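Local coordinates for protein lipopolysaccharide core heptose(I) kinase WaaP (Pseudomonas aeruginosa, PDB 6DFL) that phosphorylates the first heptose of the lipopolysaccharide inner core with ATP and magnesium, and also acts as a protein tyrosine kinase that autophosphorylates, at residues A[39-44]-A[48-53]; A[80-85]-A[112-117]; A[84-87]-A[91-94]; A[148-153]-A[184-189]. All blocks are in the same frame, centred on the assembly; numbering follows the deposited sequence.

Overall arrangement
From the N terminus, interaction 1 comes first: it closes the short turn of the hairpin between strands 37-41 and 48-53. Helix 76-87 then opens both interaction 2 and interaction 3. The latter folds the loop 91-94 back on the helix end and is nested inside the longer loop that interaction 2 closes to strand 109-115. That strand pairs with strand 48-53, so interactions 1 and 2 meet in one sheet. Interaction 4 comes last and separately along the chain, closing the path from helix 137-156 to strand 184-186. In space it lies against interaction 3, because Ala91 and Thr92 bond to Val186, tying the N-terminal lobe to the C-terminal lobe of the kinase fold.

Interaction 1: residues A[39-44]-A[48-53]; sequences LRTEVD and YFVKIH
Val50 packs beside Leu39 and Thr41 on one face of an antiparallel ladder. Its CB lies 3.7 Å from Leu39 CG, the two side chains running side by side in the same direction. Farther out the valine divides. CG1, anti to the backbone N (chi1 173°), reaches toward Leu39 CD2 at 4.1 Å, whereas CG2 meets the methyl CG2 of Thr41 at 3.8 Å. The hydroxyl of Thr41 is engaged elsewhere, with the backbone O of Gln26. Tyr48 continues this face: the carbonyl O of Thr41 sits at the edge of its ring, in plane, and Tyr48 CE1 approaches Val43 CB to 3.9 Å, the two side chains nearly perpendicular. On the reverse face, Arg40 CB lies 4.0 Å from Phe49 CE1, and the extended arginine carries its guanidinium onward to Glu42 and Glu116. Reciprocal backbone bonds fix the register at both ends. Leu39 pairs with Val50, its O accepting from Val50 N at 2.7 Å, and Thr41 pairs likewise with Tyr48. The result is a beta hairpin of the kinase N-terminal lobe, whose second strand bears Lys51, salt-bridged to Glu78 in the manner of the strand-to-helix lysine-glutamate pair of protein kinases.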
loop_
_atom_site.group_PDB
_atom_site.type_symbol
_atom_site.label_atom_id
_atom_site.label_comp_id
_atom_site.label_asym_id
_atom_site.label_seq_id
_atom_site.Cartn_x
_atom_site.Cartn_y
_atom_site.Cartn_z
ATOM N N LEU A 39 9.200 5.968 22.469
ATOM C CA LEU A 39 9.333 7.384 22.771
ATOM C C LEU A 39 10.007 8.069 21.601
ATOM O O LEU A 39 10.860 7.480 20.942
ATOM C CB LEU A 39 10.135 7.634 24.059
ATOM C CG LEU A 39 11.624 7.281 24.055
ATOM C CD1 LEU A 39 12.498 8.522 24.094
ATOM C CD2 LEU A 39 11.964 6.365 25.210
ATOM N N ARG A 40 9.617 9.316 21.348
ATOM C CA ARG A 40 10.300 10.170 20.384
ATOM C C ARG A 40 11.411 10.945 21.076
ATOM O O ARG A 40 11.241 11.428 22.202
ATOM C CB ARG A 40 9.327 11.150 19.729
ATOM C CG ARG A 40 9.983 12.088 18.741
ATOM C CD ARG A 40 8.928 12.931 18.050
ATOM N NE ARG A 40 9.450 13.650 16.895
ATOM C CZ ARG A 40 10.153 14.777 16.968
ATOM N NH1 ARG A 40 10.428 15.313 18.146
ATOM N NH2 ARG A 40 10.585 15.366 15.858
ATOM N N THR A 41 12.553 11.057 20.407
ATOM C CA THR A 41 13.685 11.776 20.965
ATOM C C THR A 41 14.380 12.522 19.838
ATOM O O THR A 41 14.203 12.208 18.662
ATOM C CB THR A 41 14.659 10.833 21.696
ATOM O OG1 THR A 41 15.648 11.593 22.406
ATOM C CG2 THR A 41 15.346 9.900 20.713
ATOM N N GLU A 42 15.154 13.540 20.202
ATOM C CA GLU A 42 15.865 14.344 19.221
ATOM C C GLU A 42 17.350 14.344 19.536
ATOM O O GLU A 42 17.749 14.413 20.700
ATOM C CB GLU A 42 15.342 15.778 19.181
ATOM C CG GLU A 42 13.881 15.888 18.778
ATOM C CD GLU A 42 13.461 17.320 18.506
ATOM O OE1 GLU A 42 14.269 18.232 18.790
ATOM O OE2 GLU A 42 12.332 17.533 18.002
ATOM N N VAL A 43 18.163 14.243 18.491
ATOM C CA VAL A 43 19.608 14.398 18.585
ATOM C C VAL A 43 19.987 15.409 17.517
ATOM O O VAL A 43 19.838 15.132 16.320
ATOM C CB VAL A 43 20.363 13.077 18.383
ATOM C CG1 VAL A 43 21.853 13.292 18.568
ATOM C CG2 VAL A 43 19.853 12.012 19.341
ATOM N N ASP A 44 20.457 16.580 17.940
ATOM C CA ASP A 44 20.699 17.688 17.018
ATOM C C ASP A 44 19.447 17.977 16.195
ATOM O O ASP A 44 19.502 18.203 14.987
ATOM C CB ASP A 44 21.906 17.404 16.124
ATOM C CG ASP A 44 23.210 17.403 16.898
ATOM O OD1 ASP A 44 23.585 18.478 17.415
ATOM O OD2 ASP A 44 23.849 16.330 17.007
ATOM N N TYR A 48 13.943 10.820 16.364
ATOM C CA TYR A 48 14.063 9.381 16.229
ATOM C C TYR A 48 13.048 8.742 17.159
ATOM O O TYR A 48 12.726 9.288 18.217
ATOM C CB TYR A 48 15.456 8.871 16.606
ATOM C CG TYR A 48 16.617 9.538 15.908
ATOM C CD1 TYR A 48 17.023 10.820 16.255
ATOM C CD2 TYR A 48 17.346 8.860 14.939
ATOM C CE1 TYR A 48 18.093 11.427 15.629
ATOM C CE2 TYR A 48 18.419 9.462 14.303
ATOM C CZ TYR A 48 18.790 10.748 14.652
ATOM O OH TYR A 48 19.862 11.360 14.027
ATOM N N PHE A 49 12.554 7.575 16.771
ATOM C CA PHE A 49 11.641 6.819 17.612
ATOM C C PHE A 49 12.411 5.694 18.278
ATOM O O PHE A 49 13.228 5.030 17.636
ATOM C CB PHE A 49 10.460 6.289 16.804
ATOM C CG PHE A 49 9.567 7.379 16.270
ATOM C CD1 PHE A 49 8.673 8.035 17.119
ATOM C CD2 PHE A 49 9.620 7.755 14.926
ATOM C CE1 PHE A 49 7.850 9.041 16.647
ATOM C CE2 PHE A 49 8.793 8.765 14.439
ATOM C CZ PHE A 49 7.902 9.408 15.313
ATOM N N VAL A 50 12.200 5.534 19.580
ATOM C CA VAL A 50 12.917 4.568 20.400
ATOM C C VAL A 50 11.918 3.514 20.835
ATOM O O VAL A 50 10.909 3.843 21.473
ATOM C CB VAL A 50 13.570 5.230 21.621
ATOM C CG1 VAL A 50 14.159 4.170 22.537
ATOM C CG2 VAL A 50 14.627 6.228 21.183
ATOM N N LYS A 51 12.182 2.259 20.486
ATOM C CA LYS A 51 11.320 1.152 20.870
ATOM C C LYS A 51 12.146 0.196 21.718
ATOM O O LYS A 51 13.156 -0.333 21.248
ATOM C CB LYS A 51 10.729 0.467 19.633
ATOM C CG LYS A 51 9.661 1.304 18.913
ATOM C CD LYS A 51 9.664 1.121 17.401
ATOM C CE LYS A 51 10.401 2.282 16.705
ATOM N NZ LYS A 51 10.315 2.297 15.186
ATOM N N ILE A 52 11.735 0.004 22.968
ATOM C CA ILE A 52 12.448 -0.834 23.927
ATOM C C ILE A 52 11.525 -1.953 24.376
ATOM O O ILE A 52 10.379 -1.700 24.758
ATOM C CB ILE A 52 12.918 -0.030 25.151
ATOM C CG1 ILE A 52 13.884 1.072 24.743
ATOM C CG2 ILE A 52 13.541 -0.952 26.186
ATOM C CD1 ILE A 52 14.048 2.121 25.839
ATOM N N HIS A 53 12.026 -3.182 24.350
ATOM C CA HIS A 53 11.299 -4.343 24.843
ATOM C C HIS A 53 12.149 -4.896 25.974
ATOM O O HIS A 53 13.368 -5.011 25.827
ATOM C CB HIS A 53 11.077 -5.380 23.730
ATOM C CG HIS A 53 10.681 -4.785 22.399
ATOM N ND1 HIS A 53 9.459 -5.028 21.804
ATOM C CD2 HIS A 53 11.348 -3.960 21.551
ATOM C CE1 HIS A 53 9.385 -4.367 20.661
ATOM N NE2 HIS A 53 10.516 -3.707 20.490
#

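Interaction 2: residues A[80-85]-A[112-117]; sequences QAIRRL and IVTEEL
Ile82 sends its terminal methyl from the helix to strand 112-115, where CD1 comes to rest 4.0 Å from CG2 of Thr114. This is the closest point of a slender contact that buries only 70 Å² in all. The isoleucine is fully stretched from CA to CD1 (chi2 -176°), a reach that lets it span backbones whose CA atoms, in Ile82 and Thr114, are 9.6 Å apart. Thr114 answers with its methyl, and its hydroxyl OG1 is hydrogen-bonded to Lys51 NZ, so the residue shows an apolar branch to the helix and keeps a polar one for the neighbouring strand. Packing is looser two residues back along the strand: Ile112, also extended, brings CD1 only to 4.4 Å from Ile82 CD1. In contrast with these three buried residues, the next helix position, Arg83, is exposed, and its side chain comes no nearer than 7.7 Å to the strand segment. Other residues thicken the seam. Selenomethionine Met93 touches both Ile82 and Thr114, while Ile112 also rests on Ala75, Glu78 and Trp79. The helix, which probably corresponds to helix C of protein kinases, thus lies over the N-lobe sheet at strand 109-115, itself paired with strands 48-53 and 95-101.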
loop_
_atom_site.group_PDB
_atom_site.type_symbol
_atom_site.label_atom_id
_atom_site.label_comp_id
_atom_site.label_asym_id
_atom_site.label_seq_id
_atom_site.Cartn_x
_atom_site.Cartn_y
_atom_site.Cartn_z
ATOM N N GLN A 80 14.743 -6.915 11.246
ATOM C CA GLN A 80 14.975 -7.775 10.095
ATOM C C GLN A 80 14.066 -7.385 8.933
ATOM O O GLN A 80 14.456 -7.521 7.763
ATOM C CB GLN A 80 14.771 -9.242 10.488
ATOM C CG GLN A 80 15.938 -9.890 11.219
ATOM C CD GLN A 80 15.582 -11.258 11.782
ATOM O OE1 GLN A 80 14.468 -11.756 11.579
ATOM N NE2 GLN A 80 16.525 -11.873 12.501
ATOM N N ALA A 81 12.849 -6.904 9.218
ATOM C CA ALA A 81 12.015 -6.386 8.136
ATOM C C ALA A 81 12.662 -5.168 7.505
ATOM O O ALA A 81 12.783 -5.074 6.279
ATOM C CB ALA A 81 10.621 -6.037 8.637
ATOM N N ILE A 82 13.085 -4.217 8.336
ATOM C CA ILE A 82 13.744 -3.026 7.817
ATOM C C ILE A 82 14.963 -3.409 7.004
ATOM O O ILE A 82 15.219 -2.845 5.935
ATOM C CB ILE A 82 14.112 -2.081 8.967
ATOM C CG1 ILE A 82 12.843 -1.514 9.602
ATOM C CG2 ILE A 82 15.062 -0.989 8.476
ATOM C CD1 ILE A 82 13.155 -0.525 10.667
ATOM N N ARG A 83 15.723 -4.393 7.475
ATOM C CA ARG A 83 16.937 -4.750 6.755
ATOM C C ARG A 83 16.611 -5.438 5.435
ATOM O O ARG A 83 17.241 -5.151 4.414
ATOM C CB ARG A 83 17.825 -5.617 7.642
ATOM C CG ARG A 83 18.452 -4.812 8.783
ATOM C CD ARG A 83 19.915 -4.500 8.539
ATOM N NE ARG A 83 20.728 -5.602 9.050
ATOM C CZ ARG A 83 22.050 -5.572 9.189
ATOM N NH1 ARG A 83 22.730 -4.478 8.850
ATOM N NH2 ARG A 83 22.689 -6.636 9.672
ATOM N N ARG A 84 15.618 -6.333 5.424
ATOM C CA ARG A 84 15.245 -6.963 4.166
ATOM C C ARG A 84 14.652 -5.952 3.202
ATOM O O ARG A 84 14.964 -5.984 2.006
ATOM C CB ARG A 84 14.264 -8.117 4.381
ATOM C CG ARG A 84 13.789 -8.759 3.063
ATOM C CD ARG A 84 14.776 -9.854 2.508
ATOM N NE ARG A 84 14.614 -11.106 3.274
ATOM C CZ ARG A 84 15.536 -11.574 4.112
ATOM N NH1 ARG A 84 16.688 -10.908 4.224
ATOM N NH2 ARG A 84 15.330 -12.692 4.828
ATOM N N LEU A 85 13.806 -5.038 3.686
ATOM C CA LEU A 85 13.193 -4.075 2.774
ATOM C C LEU A 85 14.229 -3.161 2.141
ATOM O O LEU A 85 14.048 -2.722 1.001
ATOM C CB LEU A 85 12.145 -3.243 3.495
ATOM C CG LEU A 85 10.850 -3.976 3.787
ATOM C CD1 LEU A 85 9.793 -2.976 4.203
ATOM C CD2 LEU A 85 10.413 -4.786 2.580
ATOM N N ILE A 112 15.325 -0.824 19.532
ATOM C CA ILE A 112 15.621 -0.373 18.184
ATOM C C ILE A 112 15.198 1.080 18.066
ATOM O O ILE A 112 14.091 1.450 18.463
ATOM C CB ILE A 112 14.937 -1.260 17.117
ATOM C CG1 ILE A 112 15.224 -0.758 15.712
ATOM C CG2 ILE A 112 13.432 -1.350 17.342
ATOM C CD1 ILE A 112 14.603 -1.652 14.651
ATOM N N VAL A 113 16.070 1.895 17.487
ATOM C CA VAL A 113 15.817 3.309 17.248
ATOM C C VAL A 113 15.787 3.554 15.739
ATOM O O VAL A 113 16.782 3.303 15.055
ATOM C CB VAL A 113 16.895 4.177 17.902
ATOM C CG1 VAL A 113 16.569 5.628 17.681
ATOM C CG2 VAL A 113 17.020 3.821 19.369
ATOM N N THR A 114 14.665 4.082 15.239
ATOM C CA THR A 114 14.469 4.430 13.841
ATOM C C THR A 114 14.412 5.941 13.673
ATOM O O THR A 114 13.854 6.650 14.514
ATOM C CB THR A 114 13.163 3.831 13.292
ATOM O OG1 THR A 114 12.036 4.379 13.999
ATOM C CG2 THR A 114 13.160 2.315 13.432
ATOM N N GLU A 115 14.965 6.425 12.564
ATOM C CA GLU A 115 14.840 7.828 12.201
ATOM C C GLU A 115 13.386 8.200 11.941
ATOM O O GLU A 115 12.575 7.380 11.502
ATOM C CB GLU A 115 15.656 8.144 10.953
ATOM C CG GLU A 115 17.152 8.217 11.169
ATOM C CD GLU A 115 17.912 8.452 9.858
ATOM O OE1 GLU A 115 17.303 8.338 8.766
ATOM O OE2 GLU A 115 19.124 8.750 9.919
ATOM N N GLU A 116 13.060 9.459 12.220
ATOM C CA GLU A 116 11.751 9.977 11.875
ATOM C C GLU A 116 11.689 10.278 10.383
ATOM O O GLU A 116 12.660 10.739 9.781
ATOM C CB GLU A 116 11.436 11.238 12.668
ATOM C CG GLU A 116 9.993 11.674 12.529
ATOM C CD GLU A 116 9.651 12.879 13.395
ATOM O OE1 GLU A 116 10.450 13.840 13.407
ATOM O OE2 GLU A 116 8.587 12.855 14.056
ATOM N N LEU A 117 10.536 10.009 9.794
ATOM C CA LEU A 117 10.262 10.361 8.414
ATOM C C LEU A 117 9.356 11.580 8.416
ATOM O O LEU A 117 8.220 11.515 8.905
ATOM C CB LEU A 117 9.613 9.194 7.681
ATOM C CG LEU A 117 10.520 7.975 7.646
ATOM C CD1 LEU A 117 9.663 6.736 7.592
ATOM C CD2 LEU A 117 11.469 8.057 6.460
#

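Interaction 3: residues A[84-87]-A[91-94]; sequences RLHE and ATMT
His86, in the last turn of the helix, points its imidazole across to the chain at Thr92-Thr94. This stretch probably corresponds to the loop between helix C and strand 4 in the N-lobe of protein kinases, and the histidine bonds it back to the helix it has just left. NE2 donates to the carbonyl O of Met93 at 2.8 Å, with the N-H aimed straight at the oxygen (180°). The acceptor lies exactly in the imidazole plane, although the donor is tilted 25° from the plane of the carbonyl. That bond probably fixes the rotation of the ring. The Thr92 side chain crosses His86 at about a right angle, and its methyl CG2 approaches the ring obliquely, 3.6 Å from His86 CD2. Thr92 also crosses Leu85 nearly perpendicularly: the same methyl is 4.0 Å from Leu85 CB, so it is shared between two successive residues of the helix. With chi1 at -174°, OG1 of Thr92 lies beside its own carbonyl carbon and is hydrogen-bonded to Val186 O, beyond the loop. Thr94 meets the imidazole at its edge, again roughly at a right angle, its OG1 lying near the ring plane at 3.8 Å from His86 CE1.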
loop_
_atom_site.group_PDB
_atom_site.type_symbol
_atom_site.label_atom_id
_atom_site.label_comp_id
_atom_site.label_asym_id
_atom_site.label_seq_id
_atom_site.Cartn_x
_atom_site.Cartn_y
_atom_site.Cartn_z
ATOM N N ARG A 84 15.618 -6.333 5.424
ATOM C CA ARG A 84 15.245 -6.963 4.166
ATOM C C ARG A 84 14.652 -5.952 3.202
ATOM O O ARG A 84 14.964 -5.984 2.006
ATOM C CB ARG A 84 14.264 -8.117 4.381
ATOM C CG ARG A 84 13.789 -8.759 3.063
ATOM C CD ARG A 84 14.776 -9.854 2.508
ATOM N NE ARG A 84 14.614 -11.106 3.274
ATOM C CZ ARG A 84 15.536 -11.574 4.112
ATOM N NH1 ARG A 84 16.688 -10.908 4.224
ATOM N NH2 ARG A 84 15.330 -12.692 4.828
ATOM N N LEU A 85 13.806 -5.038 3.686
ATOM C CA LEU A 85 13.193 -4.075 2.774
ATOM C C LEU A 85 14.229 -3.161 2.141
ATOM O O LEU A 85 14.048 -2.722 1.001
ATOM C CB LEU A 85 12.145 -3.243 3.495
ATOM C CG LEU A 85 10.850 -3.976 3.787
ATOM C CD1 LEU A 85 9.793 -2.976 4.203
ATOM C CD2 LEU A 85 10.413 -4.786 2.580
ATOM N N HIS A 86 15.305 -2.845 2.867
ATOM C CA HIS A 86 16.379 -2.051 2.288
ATOM C C HIS A 86 17.094 -2.828 1.185
ATOM O O HIS A 86 17.343 -2.289 0.101
ATOM C CB HIS A 86 17.354 -1.615 3.382
ATOM C CG HIS A 86 16.889 -0.413 4.163
ATOM N ND1 HIS A 86 17.457 0.835 4.018
ATOM C CD2 HIS A 86 15.910 -0.270 5.091
ATOM C CE1 HIS A 86 16.850 1.693 4.820
ATOM N NE2 HIS A 86 15.904 1.047 5.480
ATOM N N GLU A 87 17.414 -4.099 1.435
ATOM C CA GLU A 87 17.953 -4.951 0.381
ATOM C C GLU A 87 17.064 -4.923 -0.854
ATOM O O GLU A 87 17.552 -4.763 -1.980
ATOM C CB GLU A 87 18.115 -6.386 0.894
ATOM C CG GLU A 87 19.161 -6.552 2.001
ATOM C CD GLU A 87 19.071 -7.887 2.709
ATOM O OE1 GLU A 87 18.633 -8.894 2.079
ATOM O OE2 GLU A 87 19.421 -7.925 3.919
ATOM N N ALA A 91 11.018 1.397 0.175
ATOM C CA ALA A 91 11.290 2.572 0.978
ATOM C C ALA A 91 10.648 2.452 2.369
ATOM O O ALA A 91 9.446 2.208 2.500
ATOM C CB ALA A 91 10.783 3.793 0.218
ATOM N N THR A 92 11.454 2.596 3.410
ATOM C CA THR A 92 10.962 2.375 4.760
ATOM C C THR A 92 11.805 3.192 5.725
ATOM O O THR A 92 12.591 4.056 5.315
ATOM C CB THR A 92 10.976 0.881 5.109
ATOM O OG1 THR A 92 10.362 0.681 6.387
ATOM C CG2 THR A 92 12.386 0.367 5.176
HETATM N N MSE A 93 11.621 2.921 7.017
HETATM C CA MSE A 93 12.377 3.587 8.051
HETATM C C MSE A 93 13.830 3.221 7.931
HETATM O O MSE A 93 14.180 2.189 7.368
HETATM C CB MSE A 93 11.872 3.211 9.445
HETATM C CG MSE A 93 10.494 3.731 9.784
HETATM SE SE MSE A 93 9.596 2.403 10.863
HETATM C CE MSE A 93 9.008 3.580 12.361
ATOM N N THR A 94 14.689 4.068 8.469
ATOM C CA THR A 94 16.099 3.756 8.594
ATOM C C THR A 94 16.376 3.523 10.068
ATOM O O THR A 94 15.879 4.270 10.914
ATOM C CB THR A 94 16.955 4.886 8.026
ATOM O OG1 THR A 94 16.705 4.985 6.620
ATOM C CG2 THR A 94 18.433 4.625 8.264
#

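Interaction 4: residues A[148-153]-A[184-189]; sequences ARMVGD and LSVIDL
Selenomethionine Met150 makes the whole helix side of this contact, reaching along the strand with its last two atoms. SE lies 3.5 Å from Leu184 CB, the side chains running at a slant to each other. CE goes farther, to 3.6 Å from Val186 CG1, where the two side chains slide past each other in opposite directions; it also touches the backbone, 3.4 Å from Val186 N. A bend at the end of an otherwise extended chain (chi3 67°) turns the methyl toward Val186. No hydrogen bond crosses; the side chains meet through apolar atoms, with the methyl also against the strand backbone. In the next shell, Leu184 also touches Leu171 and Val186 touches Phe169, both on the adjacent strand 169-172, while Ser185, whose CB is directed away from the helix, is hydrogen-bonded through OG to His172. Backbone bonding of Val186 to Ala91 ties the strand to the loop of the other lobe, and Leu85 packs against Val186. Helix 137-156 therefore backs the strand leading into Asp188-Leu189-His190, which is consistent with the position of the Asp-Phe-Gly motif in protein kinases; the Val186 side chain is about 9 Å from that of Asp163, the probable active-site residue of this kinase fold.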
loop_
_atom_site.group_PDB
_atom_site.type_symbol
_atom_site.label_atom_id
_atom_site.label_comp_id
_atom_site.label_asym_id
_atom_site.label_seq_id
_atom_site.Cartn_x
_atom_site.Cartn_y
_atom_site.Cartn_z
ATOM N N ALA A 148 0.268 -1.100 -4.248
ATOM C CA ALA A 148 0.340 -2.413 -4.881
ATOM C C ALA A 148 1.786 -2.820 -5.153
ATOM O O ALA A 148 2.185 -3.941 -4.840
ATOM C CB ALA A 148 -0.488 -2.410 -6.151
ATOM N N ARG A 149 2.619 -1.894 -5.630
ATOM C CA ARG A 149 4.005 -2.257 -5.910
ATOM C C ARG A 149 4.787 -2.533 -4.639
ATOM O O ARG A 149 5.595 -3.470 -4.584
ATOM C CB ARG A 149 4.699 -1.164 -6.722
ATOM C CG ARG A 149 4.387 -1.217 -8.212
ATOM C CD ARG A 149 5.258 -0.255 -9.008
ATOM N NE ARG A 149 5.264 1.110 -8.468
ATOM C CZ ARG A 149 4.510 2.106 -8.930
ATOM N NH1 ARG A 149 3.676 1.888 -9.949
ATOM N NH2 ARG A 149 4.591 3.320 -8.372
HETATM N N MSE A 150 4.587 -1.717 -3.607
HETATM C CA MSE A 150 5.401 -1.852 -2.419
HETATM C C MSE A 150 5.052 -3.121 -1.684
HETATM O O MSE A 150 5.935 -3.872 -1.273
HETATM C CB MSE A 150 5.227 -0.654 -1.529
HETATM C CG MSE A 150 5.837 0.608 -2.084
HETATM SE SE MSE A 150 5.658 2.006 -0.733
HETATM C CE MSE A 150 6.827 1.324 0.654
ATOM N N VAL A 151 3.753 -3.385 -1.561
ATOM C CA VAL A 151 3.300 -4.570 -0.839
ATOM C C VAL A 151 3.720 -5.833 -1.582
ATOM O O VAL A 151 4.357 -6.728 -1.012
ATOM C CB VAL A 151 1.775 -4.499 -0.616
ATOM C CG1 VAL A 151 1.227 -5.779 -0.015
ATOM C CG2 VAL A 151 1.406 -3.309 0.268
ATOM N N GLY A 152 3.382 -5.917 -2.874
ATOM C CA GLY A 152 3.957 -6.956 -3.716
ATOM C C GLY A 152 5.454 -7.097 -3.548
ATOM O O GLY A 152 5.955 -8.198 -3.321
ATOM N N ASP A 153 6.184 -5.974 -3.618
ATOM C CA ASP A 153 7.636 -6.023 -3.446
ATOM C C ASP A 153 8.014 -6.555 -2.072
ATOM O O ASP A 153 8.899 -7.413 -1.944
ATOM C CB ASP A 153 8.245 -4.635 -3.663
ATOM C CG ASP A 153 8.664 -4.391 -5.127
ATOM O OD1 ASP A 153 8.316 -5.218 -5.992
ATOM O OD2 ASP A 153 9.336 -3.370 -5.397
ATOM N N LEU A 184 6.437 7.115 -1.430
ATOM C CA LEU A 184 5.868 6.500 -0.253
ATOM C C LEU A 184 6.975 5.875 0.587
ATOM O O LEU A 184 8.074 5.610 0.099
ATOM C CB LEU A 184 4.827 5.447 -0.638
ATOM C CG LEU A 184 3.612 5.996 -1.387
ATOM C CD1 LEU A 184 2.583 4.918 -1.624
ATOM C CD2 LEU A 184 2.985 7.175 -0.644
ATOM N N SER A 185 6.691 5.708 1.883
ATOM C CA SER A 185 7.470 4.847 2.759
ATOM C C SER A 185 6.505 4.010 3.580
ATOM O O SER A 185 5.481 4.519 4.056
ATOM C CB SER A 185 8.379 5.642 3.687
ATOM O OG SER A 185 9.245 6.470 2.953
ATOM N N VAL A 186 6.812 2.738 3.725
ATOM C CA VAL A 186 6.055 1.887 4.633
ATOM C C VAL A 186 6.689 1.982 6.017
ATOM O O VAL A 186 7.918 1.995 6.154
ATOM C CB VAL A 186 6.016 0.434 4.130
ATOM C CG1 VAL A 186 7.441 -0.107 3.904
ATOM C CG2 VAL A 186 5.223 -0.456 5.115
ATOM N N ILE A 187 5.853 2.072 7.047
ATOM C CA ILE A 187 6.382 2.155 8.402
ATOM C C ILE A 187 5.708 1.097 9.247
ATOM O O ILE A 187 5.012 0.223 8.717
ATOM C CB ILE A 187 6.172 3.550 9.010
ATOM C CG1 ILE A 187 4.668 3.824 9.133
ATOM C CG2 ILE A 187 6.867 4.610 8.171
ATOM C CD1 ILE A 187 4.302 4.926 10.107
ATOM N N ASP A 188 5.872 1.230 10.568
ATOM C CA ASP A 188 5.497 0.291 11.610
ATOM C C ASP A 188 5.658 -1.163 11.238
ATOM O O ASP A 188 4.692 -1.805 10.812
ATOM C CB ASP A 188 4.059 0.456 12.051
ATOM C CG ASP A 188 3.705 -0.550 13.130
ATOM O OD1 ASP A 188 4.540 -0.734 14.044
ATOM O OD2 ASP A 188 2.645 -1.193 13.054
ATOM N N LEU A 189 6.843 -1.716 11.453
ATOM C CA LEU A 189 7.079 -3.118 11.154
ATOM C C LEU A 189 7.280 -3.924 12.432
ATOM O O LEU A 189 7.950 -4.961 12.418
ATOM C CB LEU A 189 8.267 -3.228 10.202
ATOM C CG LEU A 189 7.954 -2.531 8.871
ATOM C CD1 LEU A 189 9.185 -2.084 8.137
ATOM C CD2 LEU A 189 7.160 -3.462 7.996
#